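Local coordinates for universal stress protein MT1672 (Mycobacterium tuberculosis, PDB 1TQ8) that belongs to the universal stress protein A family and probably binds adenine nucleotides, with a likely part in stress responses, at the interface of chains A and B and the interface of chains A and C. Sequence-based numbering; all coordinates share one arbitrary frame. Chains: chain A/B/C, hypothetical protein Rv1636.

Contact 1: the interface of chains A and B. Residues chain A 108, 112, 115, 123; chain B 145, 149, 151-152.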
# COMPACT_ATOMS: atom_id res chain seq x y z
N VAL A 108 -8.38 11.76 -2.23
CA VAL A 108 -8.28 11.26 -0.88
C VAL A 108 -8.41 12.38 0.15
O VAL A 108 -9.10 12.22 1.17
CB VAL A 108 -6.99 10.43 -0.67
CG1 VAL A 108 -6.69 10.25 0.83
CG2 VAL A 108 -7.17 9.06 -1.30
N VAL A 112 -11.25 12.55 3.07
CA VAL A 112 -10.96 12.68 4.50
C VAL A 112 -11.77 13.86 5.05
O VAL A 112 -12.32 13.79 6.15
CB VAL A 112 -9.44 12.91 4.74
CG1 VAL A 112 -9.17 13.35 6.17
CG2 VAL A 112 -8.67 11.64 4.43
N ALA A 115 -15.44 12.89 5.33
CA ALA A 115 -15.63 12.01 6.47
C ALA A 115 -15.64 12.80 7.76
O ALA A 115 -16.40 12.52 8.68
CB ALA A 115 -14.52 10.97 6.52
N LEU A 123 -16.07 3.99 5.34
CA LEU A 123 -15.83 4.40 3.96
C LEU A 123 -15.81 3.12 3.13
O LEU A 123 -15.23 2.12 3.53
CB LEU A 123 -14.50 5.13 3.81
CG LEU A 123 -14.30 6.34 4.70
CD1 LEU A 123 -12.96 6.94 4.36
CD2 LEU A 123 -15.42 7.37 4.50
N VAL B 145 -5.68 6.25 5.48
CA VAL B 145 -6.91 7.03 5.53
C VAL B 145 -7.71 6.67 6.77
O VAL B 145 -8.32 7.54 7.41
CB VAL B 145 -7.74 6.81 4.25
CG1 VAL B 145 -9.17 7.34 4.43
CG2 VAL B 145 -7.06 7.52 3.08
N ALA B 149 -8.71 9.79 9.31
CA ALA B 149 -10.10 10.11 9.57
C ALA B 149 -10.69 9.32 10.74
O ALA B 149 -11.85 9.52 11.08
CB ALA B 149 -10.90 9.87 8.33
N VAL B 151 -11.69 6.32 10.92
CA VAL B 151 -12.88 5.72 10.36
C VAL B 151 -12.54 4.33 9.86
O VAL B 151 -11.37 4.03 9.60
CB VAL B 151 -13.37 6.57 9.18
CG1 VAL B 151 -12.37 6.45 8.03
CG2 VAL B 151 -14.75 6.13 8.74
N ASP B 152 -13.55 3.48 9.69
CA ASP B 152 -13.31 2.14 9.18
C ASP B 152 -13.36 2.15 7.65
O ASP B 152 -14.13 2.91 7.05
CB ASP B 152 -14.34 1.18 9.75
CG ASP B 152 -14.27 1.06 11.26
OD1 ASP B 152 -13.29 1.58 11.86
OD2 ASP B 152 -15.18 0.43 11.86
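A:Leu123 lies against B:Val145 and B:Val151, and this trio forms the apolar centre of the patch. The leucine does most of its touching with one branch, CD1. CD1 is 3.7 Å from B:Val151 CG1 and 3.8 Å from B:Val145 CG1. Its side chain crosses each valine at about a right angle. The chain is extended at its second torsion (chi2 -178°), which sends CD1 away from the strand into the corner formed by the two valines. The branches of B:Val145 divide the work. While CG1 serves the leucine, CG2 turns to helix 107-117 and meets A:Val108 CG1 at 3.6 Å. A:Val112 is next to that pair at longer range. Further along the same helix, A:Ala115 CB faces B:Ala149 CB at 4.2 Å, two methyls that probably allow the backbones to come near. A polar link borders the apolar patch. The backbone N of A:Leu123 donates to the carbonyl O of B:Asp152 at 2.8 Å, nearly straight at the hydrogen (168°). The two-fold repeats the patch with the chains exchanged. In the fold, strand 122-126 and helix 107-117 of chain A receive the end of helix 141-148 of chain B and the turn into strand 152-156.

Contact 2: the interface of chains A and B. Residues chain A 156-159; chain B 32, 150-152.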
# COMPACT_ATOMS: atom_id res chain seq x y z
N VAL A 156 -10.56 -1.76 10.60
CA VAL A 156 -11.18 -1.13 11.76
C VAL A 156 -10.22 -0.16 12.40
O VAL A 156 -9.14 -0.55 12.86
CB VAL A 156 -11.59 -2.20 12.80
CG1 VAL A 156 -12.16 -1.53 14.05
CG2 VAL A 156 -12.59 -3.15 12.20
N HIS A 157 -10.59 1.11 12.43
CA HIS A 157 -9.71 2.11 13.01
C HIS A 157 -9.59 1.87 14.50
O HIS A 157 -10.32 1.06 15.05
CB HIS A 157 -10.24 3.53 12.74
CG HIS A 157 -11.37 3.95 13.64
ND1 HIS A 157 -12.65 3.45 13.52
CD2 HIS A 157 -11.40 4.83 14.66
CE1 HIS A 157 -13.42 4.02 14.43
NE2 HIS A 157 -12.69 4.87 15.13
N THR A 158 -8.66 2.57 15.15
CA THR A 158 -8.47 2.44 16.59
C THR A 158 -8.62 3.83 17.20
O THR A 158 -8.67 4.83 16.47
CB THR A 158 -7.06 1.95 16.95
OG1 THR A 158 -6.13 3.01 16.74
CG2 THR A 158 -6.68 0.76 16.09
N THR A 159 -8.68 3.89 18.53
CA THR A 159 -8.82 5.16 19.23
C THR A 159 -7.84 6.21 18.70
O THR A 159 -8.18 7.41 18.80
CB THR A 159 -8.60 5.00 20.77
OG1 THR A 159 -7.33 4.39 21.03
CG2 THR A 159 -9.71 4.16 21.38
N ARG B 32 -10.81 -4.51 19.22
CA ARG B 32 -11.83 -3.64 18.65
C ARG B 32 -12.32 -4.22 17.34
O ARG B 32 -13.50 -4.16 17.03
CB ARG B 32 -11.28 -2.23 18.41
CG ARG B 32 -11.03 -1.46 19.68
CD ARG B 32 -10.93 0.02 19.37
NE ARG B 32 -12.09 0.45 18.58
CZ ARG B 32 -12.31 1.70 18.18
NH1 ARG B 32 -11.45 2.66 18.50
NH2 ARG B 32 -13.39 1.97 17.46
N LYS B 150 -9.90 8.44 11.36
CA LYS B 150 -10.41 7.65 12.48
C LYS B 150 -11.73 7.04 12.03
O LYS B 150 -12.76 7.22 12.67
CB LYS B 150 -10.66 8.53 13.70
CG LYS B 150 -9.41 9.13 14.35
CD LYS B 150 -9.82 10.12 15.45
CE LYS B 150 -8.82 10.19 16.60
NZ LYS B 150 -7.47 10.68 16.21
N VAL B 151 -11.69 6.32 10.92
CA VAL B 151 -12.88 5.72 10.36
C VAL B 151 -12.54 4.33 9.86
O VAL B 151 -11.37 4.03 9.60
CB VAL B 151 -13.37 6.57 9.18
CG1 VAL B 151 -12.37 6.45 8.03
CG2 VAL B 151 -14.75 6.13 8.74
N ASP B 152 -13.55 3.48 9.69
CA ASP B 152 -13.31 2.14 9.18
C ASP B 152 -13.36 2.15 7.65
O ASP B 152 -14.13 2.91 7.05
CB ASP B 152 -14.34 1.18 9.75
CG ASP B 152 -14.27 1.06 11.26
OD1 ASP B 152 -13.29 1.58 11.86
OD2 ASP B 152 -15.18 0.43 11.86
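The two ends of strand 152-156 and the loops next to them form most of this contact, with helix 28-41 of chain B alongside. The end of the strand in chain A, with the tail from A:His157, meets the start of the strand in chain B at B:Asp152. One carboxylate oxygen does the gripping. B:Asp152 OD1 accepts from the backbone N of A:His157 at 2.8 Å and from the ring ND1 of the same residue at 2.6 Å. The two donors arrive from opposite faces of the carboxylate plane. The ring N-H comes on the syn side, tilted out of that plane, yet OD1 lies almost in the plane of the ring and the bond is nearly straight (173° at the hydrogen). A:His157 has its CG between the backbone N and the carbonyl carbon (chi1 79°), which folds the ring back so that ND1 and its own backbone N can share one acceptor. The backbone carbonyl O of B:Lys150 sits 3.3 Å above the ring, over its centre. The nearby carboxylate may favour a protonated imidazole. B:Arg32, poorly ordered, reaches across the tail with its guanidinium over the carbonyl O of A:His157, and its plane is steeply turned from the ring. The aliphatic chain of B:Lys150 runs out towards A:Thr159. In the fold, the site lies where the C-terminal tail of one subunit leaves the sheet and passes helix 28-41 of the other.

Contact 3: the interface of chains A and C. Residues chain A 132, 135; chain C 25, 52, 54, 128.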
# COMPACT_ATOMS: atom_id res chain seq x y z
N THR A 132 -0.46 -4.29 -15.03
CA THR A 132 0.91 -4.27 -15.51
C THR A 132 1.84 -4.53 -14.33
O THR A 132 1.41 -4.52 -13.18
CB THR A 132 1.29 -2.93 -16.10
OG1 THR A 132 1.20 -1.92 -15.09
CG2 THR A 132 0.36 -2.60 -17.25
N GLY A 135 1.67 -1.54 -12.17
CA GLY A 135 0.36 -1.45 -11.55
C GLY A 135 0.22 -2.34 -10.34
O GLY A 135 -0.30 -1.93 -9.30
N ASP C 25 5.82 -1.10 -19.78
CA ASP C 25 4.68 -1.50 -20.57
C ASP C 25 4.70 -0.74 -21.88
O ASP C 25 3.76 -0.81 -22.66
CB ASP C 25 3.36 -1.26 -19.81
CG ASP C 25 3.05 0.21 -19.62
OD1 ASP C 25 3.89 1.06 -19.97
OD2 ASP C 25 1.94 0.52 -19.13
N ALA C 52 5.03 -7.40 -18.65
CA ALA C 52 3.97 -8.36 -18.40
C ALA C 52 3.23 -8.68 -19.69
O ALA C 52 2.87 -7.79 -20.46
CB ALA C 52 3.00 -7.80 -17.36
N LEU C 54 0.03 -9.73 -21.42
CA LEU C 54 -1.41 -9.73 -21.17
C LEU C 54 -2.21 -9.39 -22.42
O LEU C 54 -2.48 -8.22 -22.70
CB LEU C 54 -1.75 -8.77 -20.02
CG LEU C 54 -0.90 -7.52 -19.81
CD1 LEU C 54 -1.13 -6.51 -20.92
CD2 LEU C 54 -1.26 -6.90 -18.47
N VAL C 128 2.65 4.90 -11.49
CA VAL C 128 1.44 4.89 -12.29
C VAL C 128 0.28 4.74 -11.32
O VAL C 128 0.47 4.25 -10.22
CB VAL C 128 1.48 3.72 -13.32
CG1 VAL C 128 1.61 2.39 -12.61
CG2 VAL C 128 0.25 3.76 -14.20
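The loop before helix 133-137 of chain A, and the first turn of that helix, meet the end of strand 46-52 of chain C and loops that follow strands 19-23, 46-52 and 122-126. In the ATP-binding members of the universal stress protein family such loops line the nucleotide site, and they probably do so here. Both chains bring the glycine-rich G-2X-G-9X-G-S/T motif to the contact. C:Val128 lies between its first two glycines, and A:Thr132 and A:Gly135 lie in the nine-residue spacer. The methyl of A:Thr132, CG2, faces C:Asp25, 4.0 Å from the carboxylate oxygen OD2 and 4.2 Å from CB. The two side chains cross obliquely. The threonine hydroxyl accepts within its own chain while the methyl faces C:Asp25. OG1 takes the backbone N-H of A:Gly135 at 3.0 Å (160° at the hydrogen), a helix N-cap. This bond probably helps hold the rotation of A:Thr132, with OG1 between the backbone N and carbonyl carbon (chi1 63°). C:Val128 approaches the first turn of the helix with CG1, 4.0 Å from A:Gly135 N and 4.2 Å from its CA. On the far side of the threonine, C:Leu54 CD2 is 4.4 Å from A:Thr132 N. C:Ala52 CB is 4.5 Å from A:Thr132 CA.

Contacts 1 and 2 belong to one two-fold interface. Their C-alpha centres are about 10 Å apart, and both use B:Val151 and B:Asp152. The backbone of the aspartate serves contact 1 and its side chain serves contact 2, so one residue links the two patches. Contact 3 lies about 29 Å from contact 1 and about 33 Å from contact 2, on a different two-fold interface. Chain A therefore meets B and C through separate surfaces. Two such interfaces could build the deposited four-chain assembly as a dimer of dimers, although the structure alone does not show its state in the cell.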